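Local coordinates for heme-binding protein A (Haemophilus parasuis 29755, PDB 3TPA) that probably binds glutathione as an extracellular solute-binding protein of family 5, although it is named for heme binding, at residues P23-D28 against G117-F122; E443-L448 against Q466-I471; A304-G309 against P480-I485. The protein carries 1 engineered substitution. All coordinates share one frame; numbering follows the deposited sequence.

Interaction 1 of 3, residues P23-D28 against G117-F122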
loop_
_atom_site.group_PDB
_atom_site.type_symbol
_atom_site.label_atom_id
_atom_site.label_comp_id
_atom_site.label_asym_id
_atom_site.label_seq_id
_atom_site.Cartn_x
_atom_site.Cartn_y
_atom_site.Cartn_z
ATOM N N PRO A 23 -11.431 7.902 -7.521
ATOM C CA PRO A 23 -10.247 7.047 -7.340
ATOM C C PRO A 23 -9.209 7.128 -8.442
ATOM O O PRO A 23 -8.035 7.007 -8.126
ATOM C CB PRO A 23 -10.820 5.614 -7.256
ATOM C CG PRO A 23 -12.264 5.721 -7.575
ATOM C CD PRO A 23 -12.683 7.148 -7.346
ATOM N N ALA A 24 -9.602 7.323 -9.700
ATOM C CA ALA A 24 -8.615 7.349 -10.782
ATOM C C ALA A 24 -7.562 8.450 -10.580
ATOM O O ALA A 24 -6.406 8.305 -10.993
ATOM C CB ALA A 24 -9.307 7.526 -12.144
ATOM N N ILE A 25 -7.960 9.548 -9.948
ATOM C CA ILE A 25 -7.081 10.728 -9.856
ATOM C C ILE A 25 -6.646 11.091 -8.442
ATOM O O ILE A 25 -6.309 12.234 -8.164
ATOM C CB ILE A 25 -7.715 11.977 -10.519
ATOM C CG1 ILE A 25 -9.043 12.324 -9.850
ATOM C CG2 ILE A 25 -7.942 11.737 -12.006
ATOM C CD1 ILE A 25 -9.636 13.657 -10.295
ATOM N N THR A 26 -6.638 10.102 -7.563
ATOM C CA THR A 26 -6.344 10.322 -6.162
ATOM C C THR A 26 -4.890 10.042 -5.863
ATOM O O THR A 26 -4.319 9.078 -6.364
ATOM C CB THR A 26 -7.195 9.412 -5.289
ATOM O OG1 THR A 26 -8.559 9.827 -5.372
ATOM C CG2 THR A 26 -6.731 9.471 -3.840
ATOM N N ASN A 27 -4.312 10.899 -5.028
ATOM C CA ASN A 27 -2.915 10.828 -4.632
ATOM C C ASN A 27 -2.837 10.248 -3.239
ATOM O O ASN A 27 -2.001 9.396 -2.944
ATOM C CB ASN A 27 -2.335 12.244 -4.618
ATOM C CG ASN A 27 -0.880 12.286 -4.184
ATOM O OD1 ASN A 27 -0.345 11.318 -3.642
ATOM N ND2 ASN A 27 -0.236 13.424 -4.410
ATOM N N ASP A 28 -3.730 10.745 -2.392
ATOM C CA ASP A 28 -3.813 10.385 -0.988
ATOM C C ASP A 28 -4.678 9.147 -0.789
ATOM O O ASP A 28 -5.894 9.220 -0.893
ATOM C CB ASP A 28 -4.416 11.571 -0.225
ATOM C CG ASP A 28 -4.557 11.300 1.252
ATOM O OD1 ASP A 28 -3.517 11.257 1.939
ATOM O OD2 ASP A 28 -5.702 11.138 1.722
ATOM N N GLY A 117 -6.869 16.208 -13.870
ATOM C CA GLY A 117 -6.529 14.964 -13.206
ATOM C C GLY A 117 -5.121 14.463 -13.470
ATOM O O GLY A 117 -4.571 14.667 -14.553
ATOM N N THR A 118 -4.558 13.794 -12.466
ATOM C CA THR A 118 -3.228 13.195 -12.529
ATOM C C THR A 118 -3.353 11.736 -12.119
ATOM O O THR A 118 -3.945 11.426 -11.083
ATOM C CB THR A 118 -2.316 13.862 -11.526
ATOM O OG1 THR A 118 -3.017 13.954 -10.285
ATOM C CG2 THR A 118 -1.953 15.277 -11.977
ATOM N N TYR A 119 -2.776 10.834 -12.905
ATOM C CA TYR A 119 -3.024 9.417 -12.688
ATOM C C TYR A 119 -1.888 8.805 -11.897
ATOM O O TYR A 119 -1.117 7.979 -12.396
ATOM C CB TYR A 119 -3.324 8.733 -14.026
ATOM C CG TYR A 119 -4.474 9.466 -14.671
ATOM C CD1 TYR A 119 -5.780 9.245 -14.246
ATOM C CD2 TYR A 119 -4.255 10.428 -15.663
ATOM C CE1 TYR A 119 -6.851 9.943 -14.794
ATOM C CE2 TYR A 119 -5.322 11.139 -16.212
ATOM C CZ TYR A 119 -6.618 10.885 -15.774
ATOM O OH TYR A 119 -7.688 11.572 -16.308
ATOM N N PHE A 120 -1.807 9.246 -10.643
ATOM C CA PHE A 120 -0.728 8.880 -9.751
ATOM C C PHE A 120 -0.514 7.378 -9.697
ATOM O O PHE A 120 0.603 6.915 -9.729
ATOM C CB PHE A 120 -1.011 9.360 -8.321
ATOM C CG PHE A 120 -1.019 10.846 -8.164
ATOM C CD1 PHE A 120 0.166 11.566 -8.214
ATOM C CD2 PHE A 120 -2.211 11.524 -7.950
ATOM C CE1 PHE A 120 0.158 12.938 -8.071
ATOM C CE2 PHE A 120 -2.223 12.890 -7.796
ATOM C CZ PHE A 120 -1.036 13.600 -7.858
ATOM N N TYR A 121 -1.588 6.618 -9.553
ATOM C CA TYR A 121 -1.438 5.188 -9.334
ATOM C C TYR A 121 -1.130 4.465 -10.644
ATOM O O TYR A 121 -0.295 3.560 -10.689
ATOM C CB TYR A 121 -2.662 4.607 -8.613
ATOM C CG TYR A 121 -2.509 4.571 -7.107
ATOM C CD1 TYR A 121 -2.907 5.636 -6.322
ATOM C CD2 TYR A 121 -1.963 3.467 -6.476
ATOM C CE1 TYR A 121 -2.761 5.603 -4.952
ATOM C CE2 TYR A 121 -1.812 3.426 -5.096
ATOM C CZ TYR A 121 -2.214 4.500 -4.342
ATOM O OH TYR A 121 -2.063 4.468 -2.967
ATOM N N PHE A 122 -1.787 4.875 -11.724
ATOM C CA PHE A 122 -1.470 4.301 -13.028
ATOM C C PHE A 122 0.053 4.302 -13.247
ATOM O O PHE A 122 0.636 3.305 -13.689
ATOM C CB PHE A 122 -2.184 5.089 -14.130
ATOM C CG PHE A 122 -2.139 4.429 -15.485
ATOM C CD1 PHE A 122 -3.065 3.450 -15.829
ATOM C CD2 PHE A 122 -1.193 4.801 -16.420
ATOM C CE1 PHE A 122 -3.028 2.845 -17.085
ATOM C CE2 PHE A 122 -1.151 4.191 -17.688
ATOM C CZ PHE A 122 -2.068 3.219 -18.013
HETATM O O HOH W 1 -4.105 6.505 -11.591
HETATM O O HOH W 2 -4.322 7.693 -8.810
HETATM O O HOH W 3 -5.624 14.542 -9.767
#
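Ile25 and Tyr119 are the nearest backbone pair, with 5.1 Å between their CA atoms, and the touching parts run 80° apart, so loop 23-28 crosses the start of helix 120-124. No hydrogen bond passes directly between the segments. One water joins Ile25 O to Thr118 N; two more accept from Tyr121 N and Phe122 N and lie within bonding distance of Ala24 O, one also of Thr26 O, though they may not serve all these oxygens at once. Asn27 meets the Phe120 ring. Its CB stands over one face, 3.6 Å from the centroid, in a CH-pi contact. A chi1 of 179° puts CG anti to the backbone N, near the ring; the amide plane lies 35° from the ring plane, with ND2 3.5 Å from Phe120 CZ. Nearer the start of the loop, Ile25 CG2 meets Tyr119 CE1 at 3.5 Å and Gly117 CA at 3.7 Å, while Ile25 CA makes a CH...O contact with Thr118 O. The Tyr119 hydroxyl is held elsewhere, by His112 O. Tyr119 is the N-cap residue and the centre of an inverse gamma turn; the water-bound amides of Tyr121 and Phe122 belong to the first turn, as is characteristic of a helix N-terminus.

Interaction 2 of 3, residues E443-L448 against Q466-I471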
loop_
_atom_site.group_PDB
_atom_site.type_symbol
_atom_site.label_atom_id
_atom_site.label_comp_id
_atom_site.label_asym_id
_atom_site.label_seq_id
_atom_site.Cartn_x
_atom_site.Cartn_y
_atom_site.Cartn_z
ATOM N N GLU A 443 23.578 -11.279 -9.809
ATOM C CA GLU A 443 23.120 -11.817 -11.080
ATOM C C GLU A 443 22.051 -12.866 -10.878
ATOM O O GLU A 443 21.029 -12.827 -11.537
ATOM C CB GLU A 443 24.282 -12.394 -11.880
ATOM C CG GLU A 443 23.861 -13.019 -13.203
ATOM C CD GLU A 443 25.051 -13.360 -14.078
ATOM O OE1 GLU A 443 26.192 -13.322 -13.565
ATOM O OE2 GLU A 443 24.845 -13.654 -15.279
ATOM N N LYS A 444 22.287 -13.788 -9.950
ATOM C CA LYS A 444 21.339 -14.862 -9.679
ATOM C C LYS A 444 20.059 -14.335 -9.068
ATOM O O LYS A 444 18.965 -14.749 -9.445
ATOM C CB LYS A 444 21.950 -15.916 -8.741
ATOM C CG LYS A 444 20.981 -17.053 -8.409
ATOM C CD LYS A 444 20.494 -17.794 -9.666
ATOM C CE LYS A 444 19.729 -19.065 -9.285
ATOM N NZ LYS A 444 19.249 -19.865 -10.453
ATOM N N PHE A 445 20.213 -13.428 -8.108
ATOM C CA PHE A 445 19.086 -12.790 -7.436
ATOM C C PHE A 445 18.198 -12.113 -8.487
ATOM O O PHE A 445 16.980 -12.283 -8.487
ATOM C CB PHE A 445 19.598 -11.781 -6.388
ATOM C CG PHE A 445 18.517 -10.923 -5.786
ATOM C CD1 PHE A 445 17.898 -11.291 -4.597
ATOM C CD2 PHE A 445 18.107 -9.763 -6.418
ATOM C CE1 PHE A 445 16.886 -10.524 -4.047
ATOM C CE2 PHE A 445 17.107 -8.987 -5.876
ATOM C CZ PHE A 445 16.495 -9.369 -4.685
ATOM N N GLU A 446 18.810 -11.366 -9.398
ATOM C CA GLU A 446 18.037 -10.635 -10.410
ATOM C C GLU A 446 17.283 -11.597 -11.336
ATOM O O GLU A 446 16.176 -11.289 -11.790
ATOM C CB GLU A 446 18.953 -9.712 -11.239
ATOM C CG GLU A 446 18.212 -8.751 -12.182
ATOM C CD GLU A 446 17.782 -7.460 -11.497
ATOM O OE1 GLU A 446 18.558 -6.900 -10.690
ATOM O OE2 GLU A 446 16.662 -6.992 -11.766
ATOM N N ALA A 447 17.889 -12.750 -11.636
ATOM C CA ALA A 447 17.245 -13.752 -12.483
ATOM C C ALA A 447 16.045 -14.384 -11.789
ATOM O O ALA A 447 15.009 -14.624 -12.421
ATOM C CB ALA A 447 18.254 -14.837 -12.916
ATOM N N LEU A 448 16.177 -14.651 -10.489
ATOM C CA LEU A 448 15.047 -15.168 -9.721
ATOM C C LEU A 448 13.879 -14.175 -9.696
ATOM O O LEU A 448 12.721 -14.579 -9.785
ATOM C CB LEU A 448 15.450 -15.530 -8.290
ATOM C CG LEU A 448 16.428 -16.695 -8.150
ATOM C CD1 LEU A 448 16.923 -16.796 -6.722
ATOM C CD2 LEU A 448 15.749 -17.994 -8.579
ATOM N N GLN A 466 11.606 -17.163 -1.894
ATOM C CA GLN A 466 12.364 -17.567 -0.714
ATOM C C GLN A 466 13.848 -17.681 -1.044
ATOM O O GLN A 466 14.703 -17.323 -0.231
ATOM C CB GLN A 466 11.838 -18.873 -0.133
ATOM C CG GLN A 466 10.530 -18.706 0.628
ATOM C CD GLN A 466 10.141 -19.951 1.400
ATOM O OE1 GLN A 466 10.547 -21.060 1.052
ATOM N NE2 GLN A 466 9.360 -19.774 2.461
ATOM N N GLN A 467 14.136 -18.188 -2.243
ATOM C CA GLN A 467 15.496 -18.318 -2.704
ATOM C C GLN A 467 16.149 -16.965 -2.903
ATOM O O GLN A 467 17.302 -16.771 -2.499
ATOM C CB GLN A 467 15.559 -19.108 -4.012
ATOM C CG GLN A 467 15.276 -20.579 -3.850
ATOM C CD GLN A 467 15.477 -21.357 -5.130
ATOM O OE1 GLN A 467 15.890 -20.810 -6.151
ATOM N NE2 GLN A 467 15.199 -22.651 -5.074
ATOM N N ALA A 468 15.434 -16.042 -3.544
ATOM C CA ALA A 468 15.944 -14.673 -3.733
ATOM C C ALA A 468 16.229 -13.975 -2.406
ATOM O O ALA A 468 17.252 -13.312 -2.247
ATOM C CB ALA A 468 14.955 -13.838 -4.542
ATOM N N VAL A 469 15.306 -14.108 -1.455
ATOM C CA VAL A 469 15.480 -13.460 -0.154
ATOM C C VAL A 469 16.685 -14.038 0.614
ATOM O O VAL A 469 17.400 -13.314 1.273
ATOM C CB VAL A 469 14.183 -13.508 0.687
ATOM C CG1 VAL A 469 14.467 -13.137 2.132
ATOM C CG2 VAL A 469 13.157 -12.561 0.086
ATOM N N GLU A 470 16.949 -15.334 0.494
ATOM C CA GLU A 470 18.118 -15.920 1.157
ATOM C C GLU A 470 19.419 -15.316 0.616
ATOM O O GLU A 470 20.373 -15.084 1.362
ATOM C CB GLU A 470 18.120 -17.446 1.005
ATOM C CG GLU A 470 17.045 -18.157 1.826
ATOM C CD GLU A 470 17.576 -18.753 3.126
ATOM O OE1 GLU A 470 18.729 -18.461 3.507
ATOM O OE2 GLU A 470 16.833 -19.524 3.773
ATOM N N ILE A 471 19.460 -15.048 -0.684
ATOM C CA ILE A 471 20.637 -14.416 -1.281
ATOM C C ILE A 471 20.789 -12.976 -0.787
ATOM O O ILE A 471 21.876 -12.546 -0.356
ATOM C CB ILE A 471 20.582 -14.433 -2.825
ATOM C CG1 ILE A 471 20.748 -15.861 -3.361
ATOM C CG2 ILE A 471 21.646 -13.498 -3.416
ATOM C CD1 ILE A 471 20.434 -16.004 -4.859
HETATM O O HOH W 4 18.515 -21.757 -8.187
#
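Leu448, Phe445 and Ile471 bury the most surface where helix 443-453 packs against helix 458-475, and each meets the partner helix in a different way. Leu448 points its CB at the other helix, with CG anti to the carbonyl carbon (chi1 -66°), and its two methyls divide the work. CD1 rests on the backbone at Ala468 N, 3.6 Å away, while CD2 lies against the amide oxygen of Gln467, whose side chain crosses that of Leu448 at about a right angle. Phe445 presents an edge. Its CG is anti to the backbone N (chi1 171°), and Ala468 O lies in the plane of the ring, 3.2 Å from CD1, so the oxygen meets the ring rim and not a face. The neighbouring rim atom Phe445 CE1 touches Ala468 CB at 3.9 Å. Trp440 meets the same phenylalanine edge-to-face from outside the pair of segments. Ile471 reaches back with both branches: CG2 packs on Phe445 CB at 4.0 Å, and CD1 touches Lys444 CG at 3.7 Å and Leu448 CD1 at 4.1 Å. The Lys444 chain bends at chi2, and beyond that bend NZ shares a water with Gln467 OE1, both bonds being weak, at the exposed margin of the contact. The small Ala468 goes with a close approach, its CA lying 5.2 Å from that of Phe445, although the segment axes come no nearer than 9.1 Å. With the axes 154° apart and the two helices consecutive in the chain, this is an antiparallel helical hairpin with an apolar interface.

Interaction 3 of 3, residues A304-G309 against P480-I485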
loop_
_atom_site.group_PDB
_atom_site.type_symbol
_atom_site.label_atom_id
_atom_site.label_comp_id
_atom_site.label_asym_id
_atom_site.label_seq_id
_atom_site.Cartn_x
_atom_site.Cartn_y
_atom_site.Cartn_z
ATOM N N ALA A 304 11.516 1.546 21.517
ATOM C CA ALA A 304 11.623 2.996 21.698
ATOM C C ALA A 304 10.847 3.821 20.674
ATOM O O ALA A 304 10.213 4.819 21.017
ATOM C CB ALA A 304 13.077 3.416 21.680
ATOM N N VAL A 305 10.914 3.417 19.413
ATOM C CA VAL A 305 10.365 4.227 18.330
ATOM C C VAL A 305 8.853 4.067 18.094
ATOM O O VAL A 305 8.150 5.053 17.912
ATOM C CB VAL A 305 11.117 3.958 17.027
ATOM C CG1 VAL A 305 10.423 4.643 15.842
ATOM C CG2 VAL A 305 12.565 4.410 17.166
ATOM N N TYR A 306 8.357 2.830 18.093
ATOM C CA TYR A 306 6.966 2.587 17.686
ATOM C C TYR A 306 5.968 2.549 18.837
ATOM O O TYR A 306 4.766 2.438 18.618
ATOM C CB TYR A 306 6.850 1.312 16.843
ATOM C CG TYR A 306 7.596 1.395 15.524
ATOM C CD1 TYR A 306 6.929 1.630 14.328
ATOM C CD2 TYR A 306 8.972 1.221 15.483
ATOM C CE1 TYR A 306 7.633 1.705 13.118
ATOM C CE2 TYR A 306 9.670 1.297 14.308
ATOM C CZ TYR A 306 9.007 1.534 13.125
ATOM O OH TYR A 306 9.742 1.600 11.953
ATOM N N GLN A 307 6.482 2.630 20.056
ATOM C CA GLN A 307 5.641 2.657 21.247
ATOM C C GLN A 307 4.510 1.631 21.180
ATOM O O GLN A 307 3.346 1.947 21.497
ATOM C CB GLN A 307 5.076 4.060 21.447
ATOM C CG GLN A 307 6.156 5.119 21.598
ATOM C CD GLN A 307 5.585 6.494 21.862
ATOM O OE1 GLN A 307 5.312 6.853 23.006
ATOM N NE2 GLN A 307 5.401 7.273 20.803
ATOM N N GLY A 308 4.856 0.417 20.759
ATOM C CA GLY A 308 3.929 -0.695 20.659
ATOM C C GLY A 308 3.346 -0.899 19.269
ATOM O O GLY A 308 2.867 -1.986 18.940
ATOM N N GLY A 309 3.376 0.148 18.449
ATOM C CA GLY A 309 2.761 0.095 17.129
ATOM C C GLY A 309 3.694 -0.369 16.034
ATOM O O GLY A 309 3.744 0.218 14.953
ATOM N N PRO A 480 16.892 -4.678 7.536
ATOM C CA PRO A 480 15.483 -4.532 7.918
ATOM C C PRO A 480 15.359 -4.503 9.429
ATOM O O PRO A 480 16.046 -5.273 10.091
ATOM C CB PRO A 480 14.848 -5.823 7.382
ATOM C CG PRO A 480 15.765 -6.227 6.214
ATOM C CD PRO A 480 17.126 -5.928 6.788
ATOM N N PHE A 481 14.518 -3.629 9.974
ATOM C CA PHE A 481 14.252 -3.687 11.412
ATOM C C PHE A 481 12.781 -3.660 11.865
ATOM O O PHE A 481 12.476 -4.139 12.950
ATOM C CB PHE A 481 15.087 -2.645 12.183
ATOM C CG PHE A 481 14.773 -1.205 11.830
ATOM C CD1 PHE A 481 13.674 -0.561 12.390
ATOM C CD2 PHE A 481 15.608 -0.487 10.968
ATOM C CE1 PHE A 481 13.385 0.769 12.081
ATOM C CE2 PHE A 481 15.337 0.852 10.653
ATOM C CZ PHE A 481 14.211 1.477 11.210
ATOM N N ALA A 482 11.866 -3.114 11.065
ATOM C CA ALA A 482 10.479 -3.037 11.526
ATOM C C ALA A 482 9.442 -3.047 10.421
ATOM O O ALA A 482 9.691 -2.594 9.290
ATOM C CB ALA A 482 10.275 -1.800 12.388
ATOM N N HIS A 483 8.282 -3.583 10.762
ATOM C CA HIS A 483 7.065 -3.304 10.030
ATOM C C HIS A 483 6.175 -2.499 10.974
ATOM O O HIS A 483 6.172 -2.733 12.181
ATOM C CB HIS A 483 6.337 -4.597 9.664
ATOM C CG HIS A 483 7.219 -5.638 9.040
ATOM N ND1 HIS A 483 7.774 -5.482 7.795
ATOM C CD2 HIS A 483 7.627 -6.841 9.496
ATOM C CE1 HIS A 483 8.489 -6.559 7.495
ATOM N NE2 HIS A 483 8.412 -7.399 8.507
ATOM N N SER A 484 5.423 -1.543 10.448
ATOM C CA SER A 484 4.525 -0.805 11.338
ATOM C C SER A 484 3.289 -1.665 11.568
ATOM O O SER A 484 3.037 -2.618 10.819
ATOM C CB SER A 484 4.136 0.541 10.733
ATOM O OG SER A 484 3.165 0.357 9.710
ATOM N N ILE A 485 2.539 -1.351 12.618
ATOM C CA ILE A 485 1.250 -1.991 12.843
ATOM C C ILE A 485 0.116 -1.027 12.532
ATOM O O ILE A 485 0.144 0.121 12.960
ATOM C CB ILE A 485 1.095 -2.465 14.289
ATOM C CG1 ILE A 485 2.015 -3.652 14.556
ATOM C CG2 ILE A 485 -0.360 -2.859 14.553
ATOM C CD1 ILE A 485 2.039 -4.113 15.996
#
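Tyr306 has its CG anti to the carbonyl carbon (chi1 -64°), setting out toward strand 478-491, while Phe481 holds its CG between the backbone N and the carbonyl carbon; the two side chains cross at about a right angle. The tyrosine meets the strand with its far end. Its OH lies 3.5 Å from Ala482 CB and 3.7 Å from Phe481 CE1, the latter atom being at the edge of the tyrosine ring, near its plane. This buried hydroxyl is satisfied by Ser364 O. A type I' turn from Tyr306 to Gly309 reverses the chain, closed by Gly309 N to Tyr306 O at 2.7 Å, with positive phi at both Gln307 and Gly308. The turn delivers Gly309 O to Ile485 N, 3.1 Å away with an N-H...O angle of 161°; the donor stands above the carbonyl plane, 60° out of it. Ile485 CD1 also reaches Gly308 O at 3.7 Å. The turn thus leads from helix 298-306 into edge strand 310-312, antiparallel to strand 478-491. On the other flank of strand 478-491, Phe481 and Ala482 form a classic beta bulge opposite Ala272 of strand 261-276, and Phe481 also touches helix 368-381.

Interaction 1 comes first along the chain and closes before the others open; interaction 2 is nested within the long loop closed by interaction 3. Interactions 2 and 3 have centres about 27 Å apart but nearest atoms only about 8 Å apart, and they are linked directly in sequence: helix 458-475 of the former runs into strand 478-491 of the latter, in the six-stranded mixed sheet. Interaction 1 is about 33 Å from interaction 2, centre to centre. It lies across the chain's centre from interaction 3, their centres about 29 Å apart. This topology is consistent with separate lobes, as in other solute-binding proteins.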